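Local coordinates for molybdopterin biosynthesis protein (Mycobacterium abscessus, PDB 3TCR), which probably takes part in molybdenum cofactor biosynthesis, with a domain that is thought to bind molybdopterin, at residues D178-A181 / T182-M186. Numbering follows the deposited sequence.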
loop_
_atom_site.group_PDB
_atom_site.type_symbol
_atom_site.label_atom_id
_atom_site.label_comp_id
_atom_site.label_asym_id
_atom_site.label_seq_id
_atom_site.Cartn_x
_atom_site.Cartn_y
_atom_site.Cartn_z
ATOM N N ASP A 178 -11.821 -14.056 -7.578
ATOM C CA ASP A 178 -11.682 -13.364 -6.310
ATOM C C ASP A 178 -11.552 -11.830 -6.496
ATOM O O ASP A 178 -12.201 -11.076 -5.800
ATOM C CB ASP A 178 -10.528 -13.943 -5.503
ATOM C CG ASP A 178 -10.526 -13.430 -4.074
ATOM O OD1 ASP A 178 -11.342 -13.946 -3.298
ATOM O OD2 ASP A 178 -9.727 -12.514 -3.752
ATOM N N GLY A 179 -10.784 -11.394 -7.485
ATOM C CA GLY A 179 -10.584 -9.961 -7.779
ATOM C C GLY A 179 -11.853 -9.244 -8.167
ATOM O O GLY A 179 -12.146 -8.140 -7.674
ATOM N N MET A 180 -12.625 -9.890 -9.049
ATOM C CA MET A 180 -13.910 -9.348 -9.463
ATOM C C MET A 180 -14.896 -9.248 -8.299
ATOM O O MET A 180 -15.621 -8.251 -8.195
ATOM C CB MET A 180 -14.497 -10.157 -10.641
ATOM C CG MET A 180 -13.747 -9.973 -11.953
ATOM S SD MET A 180 -13.824 -8.275 -12.603
ATOM C CE MET A 180 -15.581 -8.189 -12.992
ATOM N N ALA A 181 -14.945 -10.248 -7.417
ATOM C CA ALA A 181 -15.870 -10.181 -6.261
ATOM C C ALA A 181 -15.537 -8.973 -5.348
ATOM O O ALA A 181 -16.432 -8.309 -4.826
ATOM C CB ALA A 181 -15.881 -11.498 -5.452
ATOM N N THR A 182 -14.258 -8.676 -5.208
ATOM C CA THR A 182 -13.794 -7.523 -4.423
ATOM C C THR A 182 -14.044 -6.207 -5.174
ATOM O O THR A 182 -14.526 -5.235 -4.610
ATOM C CB THR A 182 -12.291 -7.655 -4.097
ATOM O OG1 THR A 182 -12.100 -8.762 -3.225
ATOM C CG2 THR A 182 -11.751 -6.404 -3.426
ATOM N N LEU A 183 -13.762 -6.218 -6.466
ATOM C CA LEU A 183 -13.766 -5.008 -7.273
ATOM C C LEU A 183 -15.135 -4.477 -7.614
ATOM O O LEU A 183 -15.351 -3.264 -7.589
ATOM C CB LEU A 183 -13.024 -5.230 -8.591
ATOM C CG LEU A 183 -13.269 -4.139 -9.646
ATOM C CD1 LEU A 183 -12.673 -2.825 -9.139
ATOM C CD2 LEU A 183 -12.650 -4.555 -10.963
ATOM N N THR A 184 -16.039 -5.347 -8.044
ATOM C CA THR A 184 -17.270 -4.834 -8.642
ATOM C C THR A 184 -18.138 -3.982 -7.716
ATOM O O THR A 184 -18.683 -2.989 -8.164
ATOM C CB THR A 184 -18.089 -5.900 -9.382
ATOM O OG1 THR A 184 -18.473 -6.965 -8.506
ATOM C CG2 THR A 184 -17.289 -6.453 -10.598
ATOM N N PRO A 185 -18.249 -4.322 -6.417
ATOM C CA PRO A 185 -19.026 -3.344 -5.597
ATOM C C PRO A 185 -18.323 -1.995 -5.459
ATOM O O PRO A 185 -18.971 -0.971 -5.398
ATOM C CB PRO A 185 -19.185 -4.022 -4.238
ATOM C CG PRO A 185 -18.802 -5.447 -4.451
ATOM C CD PRO A 185 -17.860 -5.505 -5.646
ATOM N N MET A 186 -17.003 -1.998 -5.414
ATOM C CA MET A 186 -16.243 -0.753 -5.326
ATOM C C MET A 186 -16.434 0.084 -6.594
ATOM O O MET A 186 -16.676 1.303 -6.527
ATOM C CB MET A 186 -14.763 -1.040 -5.095
ATOM C CG MET A 186 -14.458 -1.701 -3.752
ATOM S SD MET A 186 -12.707 -2.191 -3.574
ATOM C CE MET A 186 -12.262 -0.926 -2.411
HETATM O O HOH W 1 -13.079 -11.154 -2.998
#
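Met180 and Thr184 meet one turn apart on helix 173-196, their side chains crossing at about a right angle. From CB the methionine chain leaves beside its own backbone N (chi1 -70°) and bends again at chi2 and chi3, a curl that an unbranched thioether accepts easily. SD passes 4.2 Å from CD2 of Leu183, a loose apolar contact, and the terminal CE turns to Thr184, where it lies 3.4 Å from CG2, tight for two methyl groups. Met180 also packs on Leu70 and Leu71 of helix 64-73, while Leu183 reaches Ile135 of helix 133-145, so this long helix lies against two others.

The i to i+4 backbone bonds run on through Thr184, whose N donates to O of Met180 at 2.9 Å, the straightest of the three (168°). Pro185 has no N-H to donate to O of Ala181; its ring carbon CD instead sits 3.3 Å from that O, and the helix kinks there.

On another side, a water links Asp178 and Thr182: it donates to O of Asp178 at 2.9 Å, more weakly to OD1, and hydrogen-bonds OG1 of Thr182 at 2.6 Å. OD2 of Asp178 hydrogen-bonds OG of Ser142 in helix 133-145, and OG1 of Thr182 makes a weak hydrogen bond to the same OG.

Helix 133-145 is thus met by both apolar and polar groups. Asp178 and Thr182 suit their places as short polar side chains one turn apart, able to share a water and Ser142, which should help fix how this turn faces that helix.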